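Local atomic coordinates of methylocystis parvus OBBP MbnE (Methylocystis parvus OBBP, PDB entry 5ICQ), a protein that probably captures the copper-chelating peptide methanobactin in the periplasm and hands it on for import, in the manner of solute-binding proteins that serve membrane transporters. Residues Asp75-Phe80 and Ala219-Ser224; Val229-Val232 and Ala236-Leu239. All blocks are in the same frame, centred on the assembly; numbering follows the deposited sequence.

Contact 1 of 2, residues Asp75-Phe80 and Ala219-Ser224; sequences DSLNPF and AKPLGS
The isobutyl side chain of Leu-77 packs against CD of the Pro-221 ring, the two side chains crossing at about a right angle. Leu-77 CD1 comes within 3.9 Å of Pro-221 CD, and the same ring carbon stands 4.0 Å from Leu-77 CB, so the proline is met both near the root of the leucine and at one of its methyls. CG is anti to the leucine's own carbonyl carbon (chi1 -60°), and Leu-77 CD1 continues outward to the backbone ahead of the proline, where it lies 3.7 Å from Ala-219 O. Pro-221 CG in turn rests 4.0 Å from Leu-77 O.

Both segments are loops, and the one carrying Leu-77 is shaped by two small side-chain turns. Ser-76 OG accepts from Asn-78 N at 3.2 Å, an ST turn, and Asn-78 OD1 accepts from Phe-80 N at 3.0 Å, an Asx turn whose donor stands 40° above the amide's carbonyl plane. Pro-79 CG covers one face of the Phe-80 ring, which also meets Phe-96 edge-to-face. Backbone bonding between Leu-77 and Thr-217 ties the loops together just ahead of Ala-219. Between the two segments themselves there is neither a hydrogen bond nor a charge pair, which implies that this small interface rests on van der Waals packing of the leucine against the proline and the backbone before it, with directional bonding supplied by flanking residues.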
loop_
_atom_site.group_PDB
_atom_site.type_symbol
_atom_site.label_atom_id
_atom_site.label_comp_id
_atom_site.label_asym_id
_atom_site.label_seq_id
_atom_site.Cartn_x
_atom_site.Cartn_y
_atom_site.Cartn_z
ATOM N N ASP A 75 -19.130 -11.660 0.979
ATOM C CA ASP A 75 -19.844 -12.861 1.405
ATOM C C ASP A 75 -19.232 -13.514 2.641
ATOM O O ASP A 75 -19.560 -14.673 2.936
ATOM C CB ASP A 75 -19.897 -13.887 0.267
ATOM C CG ASP A 75 -18.523 -14.247 -0.253
ATOM O OD1 ASP A 75 -17.528 -13.810 0.353
ATOM O OD2 ASP A 75 -18.435 -14.977 -1.262
ATOM N N SER A 76 -18.367 -12.817 3.374
ATOM C CA SER A 76 -17.697 -13.406 4.521
ATOM C C SER A 76 -17.363 -12.316 5.525
ATOM O O SER A 76 -17.117 -11.165 5.153
ATOM C CB SER A 76 -16.411 -14.124 4.109
ATOM O OG SER A 76 -15.789 -14.737 5.226
ATOM N N LEU A 77 -17.357 -12.692 6.803
ATOM C CA LEU A 77 -16.916 -11.800 7.868
ATOM C C LEU A 77 -15.565 -12.225 8.434
ATOM O O LEU A 77 -15.221 -11.853 9.563
ATOM C CB LEU A 77 -17.975 -11.728 8.970
ATOM C CG LEU A 77 -19.328 -11.219 8.484
ATOM C CD1 LEU A 77 -20.343 -11.134 9.621
ATOM C CD2 LEU A 77 -19.168 -9.865 7.797
ATOM N N ASN A 78 -14.786 -12.995 7.664
ATOM C CA ASN A 78 -13.455 -13.434 8.081
ATOM C C ASN A 78 -12.425 -12.771 7.180
ATOM O O ASN A 78 -12.237 -13.197 6.027
ATOM C CB ASN A 78 -13.323 -14.961 8.016
ATOM C CG ASN A 78 -11.982 -15.462 8.554
ATOM O OD1 ASN A 78 -11.091 -14.677 8.880
ATOM N ND2 ASN A 78 -11.838 -16.789 8.640
ATOM N N PRO A 79 -11.736 -11.728 7.649
ATOM C CA PRO A 79 -10.734 -11.061 6.815
ATOM C C PRO A 79 -9.373 -11.731 6.813
ATOM O O PRO A 79 -8.457 -11.211 6.174
ATOM C CB PRO A 79 -10.642 -9.659 7.446
ATOM C CG PRO A 79 -10.997 -9.875 8.883
ATOM C CD PRO A 79 -11.988 -11.016 8.918
ATOM N N PHE A 80 -9.200 -12.856 7.510
ATOM C CA PHE A 80 -7.873 -13.392 7.737
ATOM C C PHE A 80 -7.601 -14.702 7.017
ATOM O O PHE A 80 -6.467 -15.184 7.080
ATOM C CB PHE A 80 -7.635 -13.601 9.241
ATOM C CG PHE A 80 -7.924 -12.389 10.066
ATOM C CD1 PHE A 80 -7.258 -11.198 9.820
ATOM C CD2 PHE A 80 -8.853 -12.438 11.093
ATOM C CE1 PHE A 80 -7.523 -10.071 10.580
ATOM C CE2 PHE A 80 -9.112 -11.322 11.859
ATOM C CZ PHE A 80 -8.461 -10.140 11.604
ATOM N N ALA A 219 -21.624 -15.870 10.073
ATOM C CA ALA A 219 -21.876 -15.811 11.506
ATOM C C ALA A 219 -21.163 -14.602 12.093
ATOM O O ALA A 219 -20.067 -14.242 11.664
ATOM C CB ALA A 219 -21.406 -17.093 12.191
ATOM N N LYS A 220 -21.805 -13.954 13.046
ATOM C CA LYS A 220 -21.213 -12.770 13.651
ATOM C C LYS A 220 -19.968 -13.163 14.440
ATOM O O LYS A 220 -20.076 -13.902 15.427
ATOM C CB LYS A 220 -22.237 -12.077 14.529
ATOM C CG LYS A 220 -23.488 -11.679 13.751
ATOM C CD LYS A 220 -24.562 -11.129 14.678
ATOM C CE LYS A 220 -25.859 -10.898 13.935
ATOM N NZ LYS A 220 -26.939 -10.530 14.885
ATOM N N PRO A 221 -18.785 -12.713 14.044
ATOM C CA PRO A 221 -17.558 -13.146 14.713
ATOM C C PRO A 221 -17.329 -12.414 16.025
ATOM O O PRO A 221 -17.707 -11.254 16.197
ATOM C CB PRO A 221 -16.472 -12.781 13.698
ATOM C CG PRO A 221 -17.019 -11.516 13.069
ATOM C CD PRO A 221 -18.516 -11.732 12.976
ATOM N N LEU A 222 -16.669 -13.109 16.947
ATOM C CA LEU A 222 -16.338 -12.538 18.245
ATOM C C LEU A 222 -14.968 -11.874 18.195
ATOM O O LEU A 222 -13.971 -12.510 17.819
ATOM C CB LEU A 222 -16.353 -13.616 19.332
ATOM C CG LEU A 222 -16.106 -13.014 20.725
ATOM C CD1 LEU A 222 -17.332 -12.241 21.164
ATOM C CD2 LEU A 222 -15.736 -14.066 21.763
ATOM N N GLY A 223 -14.917 -10.605 18.588
ATOM C CA GLY A 223 -13.649 -9.922 18.755
ATOM C C GLY A 223 -13.562 -9.213 20.091
ATOM O O GLY A 223 -14.362 -9.486 20.993
ATOM N N SER A 224 -12.580 -8.320 20.244
ATOM C CA SER A 224 -12.393 -7.571 21.480
ATOM C C SER A 224 -12.467 -6.066 21.271
ATOM O O SER A 224 -12.193 -5.320 22.209
ATOM C CB SER A 224 -11.052 -7.922 22.132
ATOM O OG SER A 224 -9.971 -7.586 21.269
#

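Contact 2 of 2, residues Val229-Val232 and Ala236-Leu239. With SO4 (sulfate ion), chain B.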
loop_
_atom_site.group_PDB
_atom_site.type_symbol
_atom_site.label_atom_id
_atom_site.label_comp_id
_atom_site.label_asym_id
_atom_site.label_seq_id
_atom_site.Cartn_x
_atom_site.Cartn_y
_atom_site.Cartn_z
ATOM N N VAL A 229 -20.585 -6.910 15.789
ATOM C CA VAL A 229 -21.368 -7.077 14.569
ATOM C C VAL A 229 -22.823 -7.289 14.975
ATOM O O VAL A 229 -23.166 -8.301 15.592
ATOM C CB VAL A 229 -20.851 -8.238 13.718
ATOM C CG1 VAL A 229 -21.753 -8.434 12.509
ATOM C CG2 VAL A 229 -19.432 -7.962 13.273
ATOM N N ALA A 230 -23.674 -6.318 14.650
ATOM C CA ALA A 230 -25.066 -6.302 15.074
ATOM C C ALA A 230 -26.019 -6.858 14.032
ATOM O O ALA A 230 -27.044 -7.444 14.394
ATOM C CB ALA A 230 -25.493 -4.875 15.426
ATOM N N ASP A 231 -25.710 -6.699 12.751
ATOM C CA ASP A 231 -26.576 -7.224 11.704
ATOM C C ASP A 231 -25.740 -7.416 10.450
ATOM O O ASP A 231 -24.810 -6.650 10.192
ATOM C CB ASP A 231 -27.755 -6.289 11.414
ATOM C CG ASP A 231 -28.765 -6.905 10.453
ATOM O OD1 ASP A 231 -29.238 -8.025 10.732
ATOM O OD2 ASP A 231 -29.061 -6.285 9.410
ATOM N N VAL A 232 -26.064 -8.448 9.681
ATOM C CA VAL A 232 -25.376 -8.680 8.418
ATOM C C VAL A 232 -26.382 -9.178 7.393
ATOM O O VAL A 232 -27.184 -10.075 7.676
ATOM C CB VAL A 232 -24.201 -9.671 8.558
ATOM C CG1 VAL A 232 -24.653 -10.943 9.218
ATOM C CG2 VAL A 232 -23.577 -9.967 7.187
ATOM N N ALA A 236 -24.949 -6.889 1.003
ATOM C CA ALA A 236 -25.794 -5.706 1.101
ATOM C C ALA A 236 -25.316 -4.765 2.195
ATOM O O ALA A 236 -25.017 -3.600 1.907
ATOM C CB ALA A 236 -27.253 -6.109 1.342
ATOM N N ARG A 237 -25.230 -5.227 3.442
ATOM C CA ARG A 237 -24.864 -4.312 4.515
ATOM C C ARG A 237 -24.247 -5.083 5.671
ATOM O O ARG A 237 -24.552 -6.256 5.897
ATOM C CB ARG A 237 -26.067 -3.488 5.000
ATOM C CG ARG A 237 -27.159 -4.265 5.712
ATOM C CD ARG A 237 -27.043 -4.143 7.235
ATOM N NE ARG A 237 -27.386 -2.803 7.702
ATOM C CZ ARG A 237 -28.401 -2.520 8.512
ATOM N NH1 ARG A 237 -29.193 -3.483 8.973
ATOM N NH2 ARG A 237 -28.614 -1.266 8.877
ATOM N N LEU A 238 -23.360 -4.394 6.384
ATOM C CA LEU A 238 -22.809 -4.846 7.655
ATOM C C LEU A 238 -23.047 -3.727 8.657
ATOM O O LEU A 238 -22.639 -2.588 8.414
ATOM C CB LEU A 238 -21.317 -5.157 7.516
ATOM C CG LEU A 238 -20.558 -5.448 8.809
ATOM C CD1 LEU A 238 -21.132 -6.696 9.459
ATOM C CD2 LEU A 238 -19.053 -5.601 8.543
ATOM N N LEU A 239 -23.749 -4.025 9.745
ATOM C CA LEU A 239 -24.040 -3.031 10.775
ATOM C C LEU A 239 -23.205 -3.319 12.015
ATOM O O LEU A 239 -23.299 -4.406 12.602
ATOM C CB LEU A 239 -25.524 -3.005 11.134
ATOM C CG LEU A 239 -25.898 -1.992 12.232
ATOM C CD1 LEU A 239 -25.708 -0.548 11.760
ATOM C CD2 LEU A 239 -27.326 -2.212 12.737
HETATM S S SO4 B . -31.639 -0.859 10.908
HETATM O O1 SO4 B . -31.602 -2.065 11.726
HETATM O O2 SO4 B . -31.776 -1.199 9.496
HETATM O O3 SO4 B . -32.770 -0.020 11.297
HETATM O O4 SO4 B . -30.398 -0.130 11.116
#
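The guanidinium of Arg-237 has Leu-239 CB over the centre of one face, 3.9 Å above the plane, while Asp-231 OD2 and the sulfate gather near the plane at its edge. This cluster decorates a beta hairpin of strands 227-233 and 237-242, here running antiparallel at 159°. Arg-237 NH1 bonds to OD2 of Asp-231 at 2.8 Å, forming a salt bridge on the anti side of the carboxylate, whose plane is turned 83° from the guanidinium. Arg-237 NH2 donates to two sulfate oxygens, the nearer being O4 at 3.1 Å; Arg-65 also binds this ion, which probably came from the crystallisation liquor. CG of Arg-237 sits between its backbone N and carbonyl carbon (chi1 68°), and further bends at chi2 and chi3 fold the chain back over Leu-239. Asp-264 takes the NE side. A leucine here would probably leave Asp-231 and Asp-264 without this cation, with Gln-233 still bonded to Asp-231, and would weaken the hold on the sulfate.

Between the strands, Leu-239 N bonds to Asp-231 O at 2.9 Å. A classic beta bulge follows, since Ala-230 and Asp-231 both face Leu-239: Leu-239 O accepts from Ala-230 N at 2.8 Å and, weakly, from Asp-231 N at 3.3 Å. Val-232 and Leu-238, a non-hydrogen-bonded pair, point to the face of the sheet away from the salt bridge. There the CD1 methyl of Leu-238 reaches across to the partner strand, where it meets Val-229 CG1 at 3.6 Å.

Overall arrangement
Contact 1 closes before contact 2 opens along the chain, and their centres lie about 11 Å apart on the same side of the molecule. Residues 75-80 follow strand 65-71, one outer strand of a four-stranded mixed sheet; residues 219-224 lead into strand 227-233, the other outer strand, which pairs with strand 237-242 in the hairpin of contact 2. The two meet directly: Lys-220 NZ probably hydrogen-bonds to Ala-230 O, at the bulge, Pro-221 packs on Val-229, and Leu-77 reaches Leu-238. Contact 1 thus brings together loops attached to opposite margins of one sheet and lays them against the hairpin, joining segments distant in sequence within this periplasmic binding protein.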